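Local coordinates for protein aerobactin synthase IucA (Klebsiella pneumoniae subsp. pneumoniae, PDB 5JM8) that probably uses ATP to activate citrate for coupling to an acetylated, hydroxylated lysine, a step in making the siderophore aerobactin, at residues A[20-25]-A[543-548]; A[60-65]-A[149-154]; A[366-371]-A[491-496]. All coordinates share one frame; numbering follows the deposited sequence.

Overall arrangement
Interactions 1 and 3 are buried, whereas interaction 2 is partly buried. Interaction 1 joins helix 14-26 to helix 545-549 through phenylalanine rings and a leucine methyl. Interaction 2 sets an edge-to-face ring pair between two loop regions and carries H149 of the ATP pocket. Interaction 3 packs small methyl groups where helix 364-368 meets helix 475-500. Rings and methyls serve the buried helix contacts; the partly exposed loop contact sets polar groups beside its ring pair. Interactions 1 and 2 touch: R25 hydrogen-bonds to T60 and Q61, and N21 to H63. Interactions 2 and 3 also touch, with H62 against helix 475-500. Interactions 1 and 3 do not touch. No hydrogen bond directly crosses any contact.

Interaction 1 (A[20-25]-A[543-548]); sequences LNSLVR and GNFFCY
L23 and F545 carry the apolar part of this contact. The CD1 methyl of L23 lies over one face of the F545 ring, in a CH-pi contact 4.0 Å from the ring centroid. It sits only 19° off the ring normal but is shifted toward the rim. Its nearest ring atom is F545 CZ, at 3.8 Å. The same methyl reaches the F546 ring more loosely, with L23 CD1 4.4 Å from F546 CZ. One leucine branch thus touches two consecutive phenylalanines. The two rings also meet each other: F545 CD1 lies 3.7 Å above the plane of F546, over its centre. With its CG anti to the backbone N (chi1 -180°), F545 sends its ring across the gap to helix 14-26.

The polar part is a single hydroxyl. S22 OG lies 3.4 Å from F545 CB, at the edge of the ring and near its plane. This is a packing contact, not a hydrogen bond. The closest backbone approach is here too, with the CA atoms of S22 and F545 6.1 Å apart. The backbone N of F545 hydrogen-bonds instead to E26, further along helix 14-26. That bond ties F545 to the same helix by its backbone.

F545 is enclosed by more aromatic groups, with F19 and F107 both meeting its ring edge-to-face. L93 of helix 82-96 touches F545 and F546, and I89 touches L23. The contact is therefore a buried layer of helix packing. Helix 82-96 packs against both partners, while L20 of helix 14-26 rests on F65 and F67 of strand 64-72.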
loop_
_atom_site.group_PDB
_atom_site.type_symbol
_atom_site.label_atom_id
_atom_site.label_comp_id
_atom_site.label_asym_id
_atom_site.label_seq_id
_atom_site.Cartn_x
_atom_site.Cartn_y
_atom_site.Cartn_z
ATOM N N LEU A 20 -37.633 9.038 21.608
ATOM C CA LEU A 20 -37.917 9.829 22.798
ATOM C C LEU A 20 -37.340 11.244 22.719
ATOM O O LEU A 20 -38.037 12.211 23.019
ATOM C CB LEU A 20 -37.380 9.117 24.041
ATOM C CG LEU A 20 -38.024 7.759 24.345
ATOM C CD1 LEU A 20 -37.302 7.057 25.484
ATOM C CD2 LEU A 20 -39.502 7.911 24.672
ATOM N N ASN A 21 -36.078 11.370 22.315
ATOM C CA ASN A 21 -35.447 12.688 22.200
ATOM C C ASN A 21 -36.130 13.538 21.138
ATOM O O ASN A 21 -36.286 14.749 21.302
ATOM C CB ASN A 21 -33.959 12.558 21.870
ATOM C CG ASN A 21 -33.137 12.079 23.050
ATOM O OD1 ASN A 21 -33.678 11.741 24.103
ATOM N ND2 ASN A 21 -31.821 12.036 22.875
ATOM N N SER A 22 -36.526 12.896 20.045
ATOM C CA SER A 22 -37.277 13.572 18.998
ATOM C C SER A 22 -38.577 14.132 19.576
ATOM O O SER A 22 -38.947 15.275 19.307
ATOM C CB SER A 22 -37.571 12.617 17.839
ATOM O OG SER A 22 -38.185 13.299 16.765
ATOM N N LEU A 23 -39.255 13.322 20.384
ATOM C CA LEU A 23 -40.501 13.729 21.026
ATOM C C LEU A 23 -40.289 14.862 22.034
ATOM O O LEU A 23 -41.023 15.850 22.028
ATOM C CB LEU A 23 -41.148 12.529 21.725
ATOM C CG LEU A 23 -42.441 12.789 22.506
ATOM C CD1 LEU A 23 -43.565 13.229 21.579
ATOM C CD2 LEU A 23 -42.845 11.552 23.289
ATOM N N VAL A 24 -39.289 14.711 22.896
ATOM C CA VAL A 24 -39.019 15.684 23.952
ATOM C C VAL A 24 -38.704 17.073 23.389
ATOM O O VAL A 24 -39.006 18.089 24.015
ATOM C CB VAL A 24 -37.846 15.212 24.843
ATOM C CG1 VAL A 24 -37.346 16.337 25.744
ATOM C CG2 VAL A 24 -38.271 14.022 25.680
ATOM N N ARG A 25 -38.087 17.113 22.214
ATOM C CA ARG A 25 -37.751 18.380 21.577
ATOM C C ARG A 25 -38.990 19.086 21.024
ATOM O O ARG A 25 -39.067 20.314 21.037
ATOM C CB ARG A 25 -36.739 18.156 20.450
ATOM C CG ARG A 25 -36.505 19.379 19.567
ATOM C CD ARG A 25 -35.446 19.114 18.516
ATOM N NE ARG A 25 -34.102 19.107 19.082
ATOM C CZ ARG A 25 -32.995 18.889 18.379
ATOM N NH1 ARG A 25 -33.069 18.651 17.077
ATOM N NH2 ARG A 25 -31.814 18.903 18.980
ATOM N N GLY A 543 -40.032 19.985 12.734
ATOM C CA GLY A 543 -39.804 18.752 13.466
ATOM C C GLY A 543 -40.024 17.519 12.610
ATOM O O GLY A 543 -40.729 17.574 11.605
ATOM N N ASN A 544 -39.418 16.407 13.017
ATOM C CA ASN A 544 -39.514 15.151 12.279
ATOM C C ASN A 544 -40.568 14.201 12.843
ATOM O O ASN A 544 -41.122 13.377 12.115
ATOM C CB ASN A 544 -38.158 14.441 12.271
ATOM C CG ASN A 544 -37.114 15.178 11.462
ATOM O OD1 ASN A 544 -37.211 15.267 10.238
ATOM N ND2 ASN A 544 -36.102 15.702 12.141
ATOM N N PHE A 545 -40.842 14.315 14.139
ATOM C CA PHE A 545 -41.717 13.368 14.825
ATOM C C PHE A 545 -43.175 13.519 14.382
ATOM O O PHE A 545 -43.827 12.530 14.046
ATOM C CB PHE A 545 -41.596 13.545 16.343
ATOM C CG PHE A 545 -42.458 12.602 17.143
ATOM C CD1 PHE A 545 -43.805 12.866 17.314
ATOM C CD2 PHE A 545 -41.922 11.473 17.742
ATOM C CE1 PHE A 545 -44.608 12.017 18.050
ATOM C CE2 PHE A 545 -42.721 10.621 18.483
ATOM C CZ PHE A 545 -44.064 10.891 18.633
ATOM N N PHE A 546 -43.686 14.748 14.372
ATOM C CA PHE A 546 -45.077 14.982 13.989
ATOM C C PHE A 546 -45.202 15.110 12.475
ATOM O O PHE A 546 -46.296 14.998 11.921
ATOM C CB PHE A 546 -45.628 16.227 14.689
ATOM C CG PHE A 546 -45.759 16.065 16.176
ATOM C CD1 PHE A 546 -46.765 15.282 16.715
ATOM C CD2 PHE A 546 -44.867 16.686 17.033
ATOM C CE1 PHE A 546 -46.882 15.123 18.082
ATOM C CE2 PHE A 546 -44.978 16.533 18.398
ATOM C CZ PHE A 546 -45.990 15.750 18.924
ATOM N N CYS A 547 -44.074 15.331 11.809
ATOM C CA CYS A 547 -44.037 15.327 10.352
ATOM C C CYS A 547 -44.162 13.900 9.833
ATOM O O CYS A 547 -44.798 13.648 8.808
ATOM C CB CYS A 547 -42.745 15.962 9.839
ATOM S SG CYS A 547 -42.601 16.013 8.037
ATOM N N TYR A 548 -43.551 12.968 10.555
ATOM C CA TYR A 548 -43.539 11.562 10.169
ATOM C C TYR A 548 -44.873 10.898 10.495
ATOM O O TYR A 548 -45.307 9.963 9.817
ATOM C CB TYR A 548 -42.397 10.839 10.884
ATOM C CG TYR A 548 -42.074 9.476 10.331
ATOM C CD1 TYR A 548 -41.489 9.343 9.086
ATOM C CD2 TYR A 548 -42.338 8.325 11.058
ATOM C CE1 TYR A 548 -41.184 8.109 8.572
ATOM C CE2 TYR A 548 -42.034 7.081 10.552
ATOM C CZ TYR A 548 -41.454 6.981 9.306
ATOM O OH TYR A 548 -41.142 5.749 8.791
#

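Interaction 2 (A[60-65]-A[149-154]); sequences TQHHRF and HAFHPA. With ATP (adenosine-5'-triphosphate), chain I.
F151 points an edge of its ring at the face of H62, which makes a T-shaped pair. The H62 residue is also the centre of an inverse gamma turn, closed by a weak bond from H63 N to Q61 O. The ring centroids are 4.9 Å apart and the planes stand at 79°. F151 CE1 does the touching, above one face of the imidazole and nearest to H62 NE2, at 3.5 Å.

The tight part lies around the buried tip of F151. F151 CZ is 3.1 Å from Q61 O and 3.5 Å from T60 O, both reached obliquely. Q61 CB packs at the rim of the phenyl ring, 3.6 Å from F151 CE2. R25 adds a cation-pi contact to F151 and hydrogen-bonds to T60 O and to the Q61 side chain. Its charge thus sits beside T60 O, one of the two carbonyls the ring approaches. H62 is held as well: its ND1 donates to T60 OG1 at 3.0 Å, nearly in the imidazole plane. T60 OG1 also bonds to E506, and both H62 and T60 pack on A496 of helix 475-500.

The contact is looser where Q61 and H62 remain partly exposed.

The 149-154 loop leads from the ring pair to the nucleotide. H149 belongs to the ATP pocket. ATP C6 lies over one face of the H149 ring, toward its rim, and H149 CD2 comes within 3.2 Å of ATP N1. The rotation of H149 is fixed by the backbone N of F151, which donates in the imidazole plane to H149 ND1 at 3.1 Å, with an N-H...N angle of 155°.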
loop_
_atom_site.group_PDB
_atom_site.type_symbol
_atom_site.label_atom_id
_atom_site.label_comp_id
_atom_site.label_asym_id
_atom_site.label_seq_id
_atom_site.Cartn_x
_atom_site.Cartn_y
_atom_site.Cartn_z
ATOM N N THR A 60 -29.529 20.503 24.513
ATOM C CA THR A 60 -29.847 20.394 23.096
ATOM C C THR A 60 -30.628 19.108 22.842
ATOM O O THR A 60 -30.705 18.628 21.714
ATOM C CB THR A 60 -28.576 20.416 22.227
ATOM O OG1 THR A 60 -27.630 19.465 22.731
ATOM C CG2 THR A 60 -27.952 21.800 22.240
ATOM N N GLN A 61 -31.207 18.566 23.910
ATOM C CA GLN A 61 -32.085 17.396 23.841
ATOM C C GLN A 61 -31.394 16.118 23.347
ATOM O O GLN A 61 -32.067 15.157 22.974
ATOM C CB GLN A 61 -33.294 17.696 22.952
ATOM C CG GLN A 61 -34.210 18.789 23.491
ATOM C CD GLN A 61 -33.866 20.180 22.980
ATOM O OE1 GLN A 61 -33.540 20.367 21.808
ATOM N NE2 GLN A 61 -33.957 21.167 23.863
ATOM N N HIS A 62 -30.064 16.103 23.341
ATOM C CA HIS A 62 -29.326 14.861 23.123
ATOM C C HIS A 62 -29.258 14.079 24.436
ATOM O O HIS A 62 -28.173 13.821 24.958
ATOM C CB HIS A 62 -27.909 15.131 22.600
ATOM C CG HIS A 62 -27.863 15.691 21.210
ATOM N ND1 HIS A 62 -27.933 17.043 20.949
ATOM C CD2 HIS A 62 -27.736 15.082 20.007
ATOM C CE1 HIS A 62 -27.859 17.242 19.644
ATOM N NE2 HIS A 62 -27.739 16.069 19.050
ATOM N N HIS A 63 -30.419 13.711 24.970
ATOM C CA HIS A 63 -30.492 13.037 26.264
ATOM C C HIS A 63 -30.067 11.577 26.186
ATOM O O HIS A 63 -30.143 10.951 25.129
ATOM C CB HIS A 63 -31.914 13.104 26.830
ATOM C CG HIS A 63 -32.461 14.491 26.938
ATOM N ND1 HIS A 63 -31.918 15.444 27.772
ATOM C CD2 HIS A 63 -33.511 15.084 26.323
ATOM C CE1 HIS A 63 -32.603 16.566 27.661
ATOM N NE2 HIS A 63 -33.577 16.374 26.788
ATOM N N ARG A 64 -29.632 11.047 27.325
ATOM C CA ARG A 64 -29.370 9.624 27.475
ATOM C C ARG A 64 -30.208 9.091 28.634
ATOM O O ARG A 64 -29.981 9.449 29.791
ATOM C CB ARG A 64 -27.880 9.358 27.716
ATOM C CG ARG A 64 -27.521 7.873 27.781
ATOM C CD ARG A 64 -26.017 7.626 27.892
ATOM N NE ARG A 64 -25.459 8.101 29.160
ATOM C CZ ARG A 64 -24.793 9.242 29.322
ATOM N NH1 ARG A 64 -24.336 9.569 30.524
ATOM N NH2 ARG A 64 -24.574 10.061 28.297
ATOM N N PHE A 65 -31.190 8.254 28.309
ATOM C CA PHE A 65 -32.032 7.624 29.318
ATOM C C PHE A 65 -31.502 6.243 29.694
ATOM O O PHE A 65 -30.993 5.505 28.847
ATOM C CB PHE A 65 -33.478 7.495 28.822
ATOM C CG PHE A 65 -34.182 8.809 28.612
ATOM C CD1 PHE A 65 -33.721 9.976 29.203
ATOM C CD2 PHE A 65 -35.316 8.872 27.821
ATOM C CE1 PHE A 65 -34.377 11.177 29.001
ATOM C CE2 PHE A 65 -35.975 10.069 27.617
ATOM C CZ PHE A 65 -35.505 11.222 28.208
ATOM N N HIS A 149 -30.710 8.977 11.991
ATOM C CA HIS A 149 -31.040 10.335 12.416
ATOM C C HIS A 149 -31.379 10.363 13.903
ATOM O O HIS A 149 -32.287 9.667 14.357
ATOM C CB HIS A 149 -32.208 10.883 11.599
ATOM C CG HIS A 149 -32.294 12.376 11.597
ATOM N ND1 HIS A 149 -32.352 13.122 12.754
ATOM C CD2 HIS A 149 -32.335 13.264 10.576
ATOM C CE1 HIS A 149 -32.421 14.405 12.447
ATOM N NE2 HIS A 149 -32.411 14.518 11.131
ATOM N N ALA A 150 -30.646 11.176 14.656
ATOM C CA ALA A 150 -30.732 11.155 16.111
ATOM C C ALA A 150 -32.046 11.738 16.617
ATOM O O ALA A 150 -32.456 11.460 17.745
ATOM C CB ALA A 150 -29.556 11.911 16.712
ATOM N N PHE A 151 -32.694 12.551 15.787
ATOM C CA PHE A 151 -33.965 13.179 16.147
ATOM C C PHE A 151 -35.055 12.845 15.133
ATOM O O PHE A 151 -35.817 13.711 14.705
ATOM C CB PHE A 151 -33.789 14.696 16.278
ATOM C CG PHE A 151 -33.120 15.109 17.554
ATOM C CD1 PHE A 151 -31.755 14.944 17.718
ATOM C CD2 PHE A 151 -33.853 15.649 18.594
ATOM C CE1 PHE A 151 -31.134 15.317 18.892
ATOM C CE2 PHE A 151 -33.237 16.021 19.771
ATOM C CZ PHE A 151 -31.877 15.853 19.921
ATOM N N HIS A 152 -35.103 11.573 14.752
ATOM C CA HIS A 152 -36.203 11.028 13.967
ATOM C C HIS A 152 -36.770 9.843 14.746
ATOM O O HIS A 152 -36.018 9.122 15.396
ATOM C CB HIS A 152 -35.731 10.598 12.576
ATOM C CG HIS A 152 -36.844 10.395 11.597
ATOM N ND1 HIS A 152 -37.505 9.193 11.459
ATOM C CD2 HIS A 152 -37.420 11.243 10.711
ATOM C CE1 HIS A 152 -38.438 9.309 10.531
ATOM N NE2 HIS A 152 -38.406 10.543 10.061
ATOM N N PRO A 153 -38.100 9.651 14.711
ATOM C CA PRO A 153 -38.674 8.521 15.451
ATOM C C PRO A 153 -38.384 7.161 14.817
ATOM O O PRO A 153 -38.216 6.173 15.532
ATOM C CB PRO A 153 -40.176 8.817 15.428
ATOM C CG PRO A 153 -40.375 9.680 14.232
ATOM C CD PRO A 153 -39.145 10.517 14.134
ATOM N N ALA A 154 -38.340 7.120 13.489
ATOM C CA ALA A 154 -38.073 5.889 12.754
ATOM C C ALA A 154 -36.979 6.104 11.708
ATOM O O ALA A 154 -37.248 6.063 10.508
ATOM C CB ALA A 154 -39.343 5.390 12.093
HETATM P PG ATP I . -26.728 12.176 -0.656
HETATM O O1G ATP I . -26.146 10.893 -1.193
HETATM O O2G ATP I . -25.870 12.834 0.398
HETATM O O3G ATP I . -27.195 13.133 -1.727
HETATM P PB ATP I . -29.520 12.357 0.135
HETATM O O1B ATP I . -30.516 11.235 0.293
HETATM O O2B ATP I . -29.653 13.313 -1.029
HETATM O O3B ATP I . -28.035 11.712 0.181
HETATM P PA ATP I . -30.778 13.783 2.278
HETATM O O1A ATP I . -31.890 13.966 1.276
HETATM O O2A ATP I . -30.312 14.957 3.103
HETATM O O3A ATP I . -29.486 13.203 1.509
HETATM O "O5'" ATP I . -31.138 12.597 3.301
HETATM C "C5'" ATP I . -30.182 12.271 4.303
HETATM C "C4'" ATP I . -30.230 10.797 4.675
HETATM O "O4'" ATP I . -29.286 10.572 5.725
HETATM C "C3'" ATP I . -31.592 10.346 5.181
HETATM O "O3'" ATP I . -31.994 9.157 4.488
HETATM C "C2'" ATP I . -31.412 10.083 6.665
HETATM O "O2'" ATP I . -32.068 8.885 7.077
HETATM C "C1'" ATP I . -29.910 9.955 6.853
HETATM N N9 ATP I . -29.450 10.623 8.090
HETATM C C8 ATP I . -28.812 9.996 9.092
HETATM N N7 ATP I . -28.516 10.864 10.092
HETATM C C5 ATP I . -28.971 12.074 9.723
HETATM C C6 ATP I . -28.981 13.425 10.318
HETATM N N6 ATP I . -28.424 13.624 11.535
HETATM N N1 ATP I . -29.559 14.422 9.609
HETATM C C2 ATP I . -30.110 14.212 8.398
HETATM N N3 ATP I . -30.132 13.005 7.803
HETATM C C4 ATP I . -29.591 11.914 8.402
#

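Interaction 3 (A[366-371]-A[491-496]); sequences SLTQAA and TFAVTA
T368 lays its CG2 methyl over the backbone and methyls of A493 and V494. T368 CG2 is 3.9 Å from A493 CB and 4.0 Å from V494 CG2. The threonine CB joins in and comes to 3.7 Å from A493 O. The contact is made of small groups, so the backbones come close: the CA atoms of T368 and V494 are 5.7 Å apart. CG2 of T368 is anti to its own carbonyl carbon. That places OG1 between the backbone N and the carbonyl carbon (chi1 63°), where it makes a weak bond back to V365 O.

The alanine aims its CB at the threonine. The valine's CB is directed away, and its CG2 branch makes the touch. The other surroundings of V494 include L379 and W401.

A water lies between the two backbones. Its bond to T368 O is weak and its distance to A493 O is unusually short, so the bridge is doubtful. Within helix 475-500, T495 OG1 donates to F492 O at 3.1 Å, from above the carbonyl plane. The same oxygen accepts A496 N at 2.8 Å, and both donors come from one face.

T368 ends helix 364-368, and Q369 is the first residue to leave helical geometry. The CB of Q369 points away from segment 491-496, and its side-chain amide bonds to the backbone of A144, L146 and V147. Here a short helix end packs on a long helix, joining the IucA/IucC-family region to the FhuF-like region. The T368 side chain is about 7 Å from the bound ATP, so this packing lies close to the nucleotide site of the synthetase.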
loop_
_atom_site.group_PDB
_atom_site.type_symbol
_atom_site.label_atom_id
_atom_site.label_comp_id
_atom_site.label_asym_id
_atom_site.label_seq_id
_atom_site.Cartn_x
_atom_site.Cartn_y
_atom_site.Cartn_z
ATOM N N SER A 366 -21.607 10.234 11.547
ATOM C CA SER A 366 -21.110 8.971 12.075
ATOM C C SER A 366 -20.244 9.200 13.312
ATOM O O SER A 366 -20.143 8.334 14.182
ATOM C CB SER A 366 -20.312 8.223 11.004
ATOM O OG SER A 366 -21.117 7.961 9.869
ATOM N N LEU A 367 -19.631 10.377 13.390
ATOM C CA LEU A 367 -18.719 10.691 14.482
ATOM C C LEU A 367 -19.493 11.069 15.735
ATOM O O LEU A 367 -19.196 10.600 16.833
ATOM C CB LEU A 367 -17.777 11.831 14.084
ATOM C CG LEU A 367 -16.877 11.575 12.876
ATOM C CD1 LEU A 367 -16.174 12.855 12.465
ATOM C CD2 LEU A 367 -15.863 10.484 13.181
ATOM N N THR A 368 -20.491 11.924 15.558
ATOM C CA THR A 368 -21.302 12.404 16.668
ATOM C C THR A 368 -22.195 11.313 17.250
ATOM O O THR A 368 -22.518 11.344 18.438
ATOM C CB THR A 368 -22.199 13.555 16.231
ATOM O OG1 THR A 368 -23.105 13.077 15.231
ATOM C CG2 THR A 368 -21.372 14.698 15.670
ATOM N N GLN A 369 -22.601 10.370 16.398
ATOM C CA GLN A 369 -23.511 9.287 16.779
ATOM C C GLN A 369 -23.147 8.660 18.117
ATOM O O GLN A 369 -21.999 8.279 18.351
ATOM C CB GLN A 369 -23.530 8.198 15.695
ATOM C CG GLN A 369 -24.142 6.852 16.141
ATOM C CD GLN A 369 -24.010 5.757 15.093
ATOM O OE1 GLN A 369 -24.979 5.075 14.765
ATOM N NE2 GLN A 369 -22.805 5.578 14.573
ATOM N N ALA A 370 -24.142 8.552 18.991
ATOM C CA ALA A 370 -23.956 7.896 20.273
ATOM C C ALA A 370 -23.626 6.428 20.042
ATOM O O ALA A 370 -24.235 5.770 19.199
ATOM C CB ALA A 370 -25.196 8.042 21.134
ATOM N N ALA A 371 -22.649 5.923 20.785
ATOM C CA ALA A 371 -22.226 4.539 20.643
ATOM C C ALA A 371 -23.355 3.583 21.025
ATOM O O ALA A 371 -23.951 3.730 22.093
ATOM C CB ALA A 371 -21.008 4.278 21.497
ATOM N N THR A 491 -23.791 21.292 14.399
ATOM C CA THR A 491 -22.839 21.810 15.365
ATOM C C THR A 491 -23.156 21.334 16.776
ATOM O O THR A 491 -22.261 20.949 17.521
ATOM C CB THR A 491 -22.819 23.344 15.335
ATOM O OG1 THR A 491 -22.615 23.789 13.988
ATOM C CG2 THR A 491 -21.714 23.893 16.228
ATOM N N PHE A 492 -24.432 21.354 17.145
ATOM C CA PHE A 492 -24.818 20.983 18.501
ATOM C C PHE A 492 -24.672 19.478 18.729
ATOM O O PHE A 492 -24.593 19.029 19.870
ATOM C CB PHE A 492 -26.253 21.432 18.799
ATOM C CG PHE A 492 -26.429 22.933 18.852
ATOM C CD1 PHE A 492 -25.335 23.781 18.964
ATOM C CD2 PHE A 492 -27.693 23.495 18.794
ATOM C CE1 PHE A 492 -25.503 25.155 19.013
ATOM C CE2 PHE A 492 -27.864 24.869 18.840
ATOM C CZ PHE A 492 -26.769 25.696 18.950
ATOM N N ALA A 493 -24.624 18.700 17.650
ATOM C CA ALA A 493 -24.362 17.270 17.768
ATOM C C ALA A 493 -22.907 17.054 18.153
ATOM O O ALA A 493 -22.572 16.108 18.867
ATOM C CB ALA A 493 -24.682 16.551 16.475
ATOM N N VAL A 494 -22.045 17.946 17.676
ATOM C CA VAL A 494 -20.632 17.913 18.027
ATOM C C VAL A 494 -20.453 18.259 19.504
ATOM O O VAL A 494 -19.800 17.526 20.244
ATOM C CB VAL A 494 -19.811 18.888 17.148
ATOM C CG1 VAL A 494 -18.377 19.000 17.640
ATOM C CG2 VAL A 494 -19.844 18.443 15.697
ATOM N N THR A 495 -21.041 19.373 19.927
ATOM C CA THR A 495 -20.909 19.826 21.308
ATOM C C THR A 495 -21.582 18.849 22.273
ATOM O O THR A 495 -21.100 18.632 23.385
ATOM C CB THR A 495 -21.512 21.233 21.501
ATOM O OG1 THR A 495 -22.912 21.209 21.205
ATOM C CG2 THR A 495 -20.827 22.240 20.590
ATOM N N ALA A 496 -22.692 18.259 21.838
ATOM C CA ALA A 496 -23.439 17.310 22.660
ATOM C C ALA A 496 -22.671 16.011 22.868
ATOM O O ALA A 496 -22.649 15.468 23.970
ATOM C CB ALA A 496 -24.789 17.018 22.030
HETATM O O HOH W 1 -24.209 14.184 19.137
#